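1,4-dihydroxy-6-naphtoate synthase (Archaeoglobus fulgidus, PDB 1ZBM) probably converts cyclic dehypoxanthine futalosine into 1,4-dihydroxy-6-naphthoate, releasing dihydroxyacetone, a step of menaquinone biosynthesis. Local coordinates at residues T62-D74 / G110-A122. Residues are numbered along the deposited sequence; the frame is centred on the assembly and turned at random.
Sequences TAISAHAYALLDD and GRYTTANLLLKLA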
loop_
_atom_site.group_PDB
_atom_site.type_symbol
_atom_site.label_atom_id
_atom_site.label_comp_id
_atom_site.label_asym_id
_atom_site.label_seq_id
_atom_site.Cartn_x
_atom_site.Cartn_y
_atom_site.Cartn_z
ATOM N N THR A 62 -6.585 -10.616 0.230
ATOM C CA THR A 62 -6.617 -9.292 0.829
ATOM C C THR A 62 -5.372 -8.469 0.549
ATOM O O THR A 62 -4.275 -9.014 0.471
ATOM C CB THR A 62 -6.784 -9.378 2.367
ATOM O OG1 THR A 62 -6.730 -8.061 2.932
ATOM C CG2 THR A 62 -5.675 -10.212 2.979
ATOM N N ALA A 63 -5.534 -7.158 0.379
ATOM C CA ALA A 63 -4.371 -6.300 0.172
ATOM C C ALA A 63 -3.722 -6.303 1.552
ATOM O O ALA A 63 -4.378 -6.628 2.542
ATOM C CB ALA A 63 -4.802 -4.883 -0.204
ATOM N N ILE A 64 -2.448 -5.950 1.627
ATOM C CA ILE A 64 -1.757 -5.938 2.911
ATOM C C ILE A 64 -0.348 -5.382 2.773
ATOM O O ILE A 64 0.362 -5.702 1.823
ATOM C CB ILE A 64 -1.661 -7.358 3.504
ATOM C CG1 ILE A 64 -1.073 -7.297 4.912
ATOM C CG2 ILE A 64 -0.758 -8.223 2.639
ATOM C CD1 ILE A 64 -0.989 -8.639 5.589
ATOM N N SER A 65 0.052 -4.562 3.739
ATOM C CA SER A 65 1.377 -3.948 3.756
ATOM C C SER A 65 2.477 -5.004 3.749
ATOM O O SER A 65 2.320 -6.062 4.353
ATOM C CB SER A 65 1.523 -3.077 5.006
ATOM O OG SER A 65 0.595 -2.010 4.998
ATOM N N ALA A 66 3.591 -4.730 3.074
ATOM C CA ALA A 66 4.676 -5.710 3.059
ATOM C C ALA A 66 5.084 -5.999 4.508
ATOM O O ALA A 66 5.308 -7.150 4.878
ATOM C CB ALA A 66 5.875 -5.187 2.261
ATOM N N HIS A 67 5.178 -4.952 5.320
ATOM C CA HIS A 67 5.531 -5.091 6.729
ATOM C C HIS A 67 4.672 -6.182 7.387
ATOM O O HIS A 67 5.184 -7.200 7.854
ATOM C CB HIS A 67 5.302 -3.756 7.439
ATOM C CG HIS A 67 5.572 -3.789 8.913
ATOM N ND1 HIS A 67 5.245 -2.742 9.747
ATOM C CD2 HIS A 67 6.143 -4.732 9.701
ATOM C CE1 HIS A 67 5.602 -3.037 10.986
ATOM N NE2 HIS A 67 6.149 -4.239 10.986
ATOM N N ALA A 68 3.363 -5.953 7.407
ATOM C CA ALA A 68 2.414 -6.880 7.998
ATOM C C ALA A 68 2.590 -8.307 7.486
ATOM O O ALA A 68 2.533 -9.264 8.262
ATOM C CB ALA A 68 0.997 -6.400 7.733
ATOM N N TYR A 69 2.817 -8.448 6.185
ATOM C CA TYR A 69 2.992 -9.759 5.572
ATOM C C TYR A 69 4.012 -10.626 6.293
ATOM O O TYR A 69 3.840 -11.842 6.400
ATOM C CB TYR A 69 3.411 -9.622 4.103
ATOM C CG TYR A 69 3.607 -10.966 3.437
ATOM C CD1 TYR A 69 2.520 -11.804 3.207
ATOM C CD2 TYR A 69 4.884 -11.446 3.135
ATOM C CE1 TYR A 69 2.693 -13.086 2.705
ATOM C CE2 TYR A 69 5.066 -12.741 2.629
ATOM C CZ TYR A 69 3.953 -13.549 2.424
ATOM O OH TYR A 69 4.089 -14.837 1.972
ATOM N N ALA A 70 5.080 -10.007 6.789
ATOM C CA ALA A 70 6.113 -10.769 7.484
ATOM C C ALA A 70 5.569 -11.458 8.741
ATOM O O ALA A 70 6.139 -12.448 9.204
ATOM C CB ALA A 70 7.281 -9.861 7.843
ATOM N N LEU A 71 4.456 -10.946 9.266
ATOM C CA LEU A 71 3.828 -11.507 10.463
ATOM C C LEU A 71 2.658 -12.453 10.143
ATOM O O LEU A 71 1.898 -12.833 11.039
ATOM C CB LEU A 71 3.333 -10.379 11.380
ATOM C CG LEU A 71 4.360 -9.482 12.075
ATOM C CD1 LEU A 71 3.688 -8.223 12.591
ATOM C CD2 LEU A 71 5.018 -10.241 13.219
ATOM N N LEU A 72 2.510 -12.833 8.876
ATOM C CA LEU A 72 1.432 -13.733 8.489
ATOM C C LEU A 72 1.696 -14.517 7.206
ATOM O O LEU A 72 0.771 -14.897 6.486
ATOM C CB LEU A 72 0.122 -12.949 8.395
ATOM C CG LEU A 72 0.261 -11.576 7.751
ATOM C CD1 LEU A 72 -0.011 -11.709 6.260
ATOM C CD2 LEU A 72 -0.710 -10.593 8.388
ATOM N N ASP A 73 2.973 -14.782 6.951
ATOM C CA ASP A 73 3.396 -15.526 5.777
ATOM C C ASP A 73 3.203 -17.034 5.989
ATOM O O ASP A 73 3.577 -17.849 5.141
ATOM C CB ASP A 73 4.863 -15.211 5.468
ATOM C CG ASP A 73 5.805 -15.646 6.583
ATOM O OD1 ASP A 73 5.502 -15.380 7.764
ATOM O OD2 ASP A 73 6.854 -16.248 6.274
ATOM N N ASP A 74 2.615 -17.392 7.130
ATOM C CA ASP A 74 2.332 -18.786 7.459
ATOM C C ASP A 74 0.983 -19.212 6.876
ATOM O O ASP A 74 0.803 -20.350 6.431
ATOM C CB ASP A 74 2.329 -19.000 8.984
ATOM C CG ASP A 74 1.377 -18.063 9.720
ATOM O OD1 ASP A 74 1.461 -16.827 9.513
ATOM O OD2 ASP A 74 0.544 -18.553 10.531
ATOM N N GLY A 110 -0.700 3.633 10.761
ATOM C CA GLY A 110 -0.882 2.276 11.227
ATOM C C GLY A 110 0.423 1.592 11.581
ATOM O O GLY A 110 1.412 1.628 10.831
ATOM N N ARG A 111 0.416 0.953 12.743
ATOM C CA ARG A 111 1.588 0.251 13.242
ATOM C C ARG A 111 2.178 -0.765 12.274
ATOM O O ARG A 111 3.389 -0.890 12.172
ATOM C CB ARG A 111 1.258 -0.476 14.545
ATOM C CG ARG A 111 2.474 -1.160 15.113
ATOM C CD ARG A 111 2.111 -2.164 16.172
ATOM N NE ARG A 111 1.525 -1.517 17.346
ATOM C CZ ARG A 111 1.399 -2.105 18.531
ATOM N NH1 ARG A 111 0.850 -1.440 19.539
ATOM N NH2 ARG A 111 1.829 -3.352 18.706
ATOM N N TYR A 112 1.320 -1.490 11.569
ATOM C CA TYR A 112 1.781 -2.523 10.660
ATOM C C TYR A 112 2.042 -2.117 9.209
ATOM O O TYR A 112 2.286 -2.975 8.366
ATOM C CB TYR A 112 0.805 -3.700 10.711
ATOM C CG TYR A 112 0.781 -4.398 12.065
ATOM C CD1 TYR A 112 1.884 -5.120 12.522
ATOM C CD2 TYR A 112 -0.327 -4.307 12.899
ATOM C CE1 TYR A 112 1.882 -5.733 13.785
ATOM C CE2 TYR A 112 -0.340 -4.909 14.160
ATOM C CZ TYR A 112 0.764 -5.616 14.598
ATOM O OH TYR A 112 0.780 -6.182 15.856
ATOM N N THR A 113 2.011 -0.827 8.902
ATOM C CA THR A 113 2.264 -0.429 7.528
ATOM C C THR A 113 3.744 -0.466 7.240
ATOM O O THR A 113 4.578 -0.335 8.139
ATOM C CB THR A 113 1.804 0.977 7.252
ATOM O OG1 THR A 113 2.660 1.892 7.948
ATOM C CG2 THR A 113 0.376 1.150 7.716
ATOM N N THR A 114 4.067 -0.646 5.970
ATOM C CA THR A 114 5.452 -0.682 5.543
ATOM C C THR A 114 6.125 0.656 5.851
ATOM O O THR A 114 7.297 0.702 6.234
ATOM C CB THR A 114 5.524 -0.985 4.049
ATOM O OG1 THR A 114 4.994 -2.297 3.822
ATOM C CG2 THR A 114 6.962 -0.937 3.559
ATOM N N ALA A 115 5.373 1.740 5.705
ATOM C CA ALA A 115 5.905 3.069 5.974
ATOM C C ALA A 115 6.328 3.207 7.434
ATOM O O ALA A 115 7.260 3.950 7.750
ATOM C CB ALA A 115 4.869 4.138 5.630
ATOM N N ASN A 116 5.644 2.509 8.334
ATOM C CA ASN A 116 6.021 2.603 9.733
ATOM C C ASN A 116 7.324 1.861 9.962
ATOM O O ASN A 116 8.233 2.370 10.623
ATOM C CB ASN A 116 4.939 2.032 10.637
ATOM C CG ASN A 116 4.604 2.971 11.769
ATOM O OD1 ASN A 116 5.500 3.436 12.493
ATOM N ND2 ASN A 116 3.319 3.270 11.930
ATOM N N LEU A 117 7.413 0.658 9.407
ATOM C CA LEU A 117 8.618 -0.146 9.535
ATOM C C LEU A 117 9.814 0.692 9.067
ATOM O O LEU A 117 10.839 0.757 9.749
ATOM C CB LEU A 117 8.490 -1.420 8.695
ATOM C CG LEU A 117 9.711 -2.352 8.661
ATOM C CD1 LEU A 117 10.092 -2.771 10.079
ATOM C CD2 LEU A 117 9.390 -3.587 7.815
ATOM N N LEU A 118 9.671 1.341 7.911
ATOM C CA LEU A 118 10.735 2.192 7.369
ATOM C C LEU A 118 11.119 3.318 8.342
ATOM O O LEU A 118 12.304 3.563 8.587
ATOM C CB LEU A 118 10.312 2.800 6.024
ATOM C CG LEU A 118 10.265 1.864 4.818
ATOM C CD1 LEU A 118 9.519 2.516 3.649
ATOM C CD2 LEU A 118 11.665 1.498 4.423
ATOM N N LEU A 119 10.118 4.004 8.883
ATOM C CA LEU A 119 10.366 5.082 9.823
ATOM C C LEU A 119 11.139 4.541 11.024
ATOM O O LEU A 119 12.150 5.113 11.429
ATOM C CB LEU A 119 9.041 5.706 10.281
ATOM C CG LEU A 119 9.098 6.858 11.306
ATOM C CD1 LEU A 119 9.886 8.020 10.726
ATOM C CD2 LEU A 119 7.683 7.312 11.670
ATOM N N LYS A 120 10.667 3.429 11.583
ATOM C CA LYS A 120 11.313 2.800 12.727
ATOM C C LYS A 120 12.751 2.377 12.424
ATOM O O LYS A 120 13.534 2.157 13.341
ATOM C CB LYS A 120 10.482 1.595 13.187
ATOM C CG LYS A 120 9.112 1.982 13.771
ATOM C CD LYS A 120 8.086 0.872 13.617
ATOM C CE LYS A 120 8.489 -0.371 14.381
ATOM N NZ LYS A 120 7.648 -1.537 13.976
ATOM N N LEU A 121 13.094 2.262 11.143
ATOM C CA LEU A 121 14.451 1.893 10.741
ATOM C C LEU A 121 15.312 3.127 10.509
ATOM O O LEU A 121 16.518 3.088 10.698
ATOM C CB LEU A 121 14.425 1.077 9.448
ATOM C CG LEU A 121 13.962 -0.377 9.520
ATOM C CD1 LEU A 121 13.726 -0.873 8.115
ATOM C CD2 LEU A 121 15.015 -1.230 10.228
ATOM N N ALA A 122 14.694 4.221 10.084
ATOM C CA ALA A 122 15.441 5.446 9.814
ATOM C C ALA A 122 15.649 6.281 11.078
ATOM O O ALA A 122 16.674 6.937 11.218
ATOM C CB ALA A 122 14.714 6.268 8.747
HETATM O O HOH W 1 2.042 -0.246 4.043
#
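His67 and Thr114 bring the two backbones to 4.6 Å between their CA atoms, where the short helix 66-69 after strand 61-65 meets the start of helix 114-122. The chain has the two-domain fold of the periplasmic binding protein clan, and here a helix start from one lobe abuts that from the other. Threonine suits position 114 because its hydroxyl can both accept and donate: OG1 receives His67 N at 3.1 Å in a nearly straight bond (165°) and is also hydrogen-bonded to Leu183 O, so one side chain of the second lobe is tied twice to the first. Thr114 belongs to the predicted substrate site, and one water bridges its N to Ser65 OG, the small serine fitting close against Thr113 CA. A chi1 of 177° swings the imidazole of His67 away from its own N and along residues 111-113. ND1 donates to Thr113 O at 3.0 Å; this oxygen lies near the ring plane, although the donor stands above the carbonyl plane, and it also accepts from Leu117 N, in the first turn of helix 114-122. Leu117 offers an aliphatic cover, its CB over one imidazole face, 3.8 Å from the centroid. Were His67 an alanine, Thr113 O would probably lose its donor from the other lobe and a gap would open beside Leu117. Further along, the small methyl of Ala68 lets its helix sit close against Tyr112 CB, and Ala68 N makes a weak bond to Tyr112 O, while Phe55 meets the Tyr112 ring. At the outer margin Leu71 crosses Tyr112 at about a right angle, its CD1 methyl 3.3 Å from Tyr112 CE1.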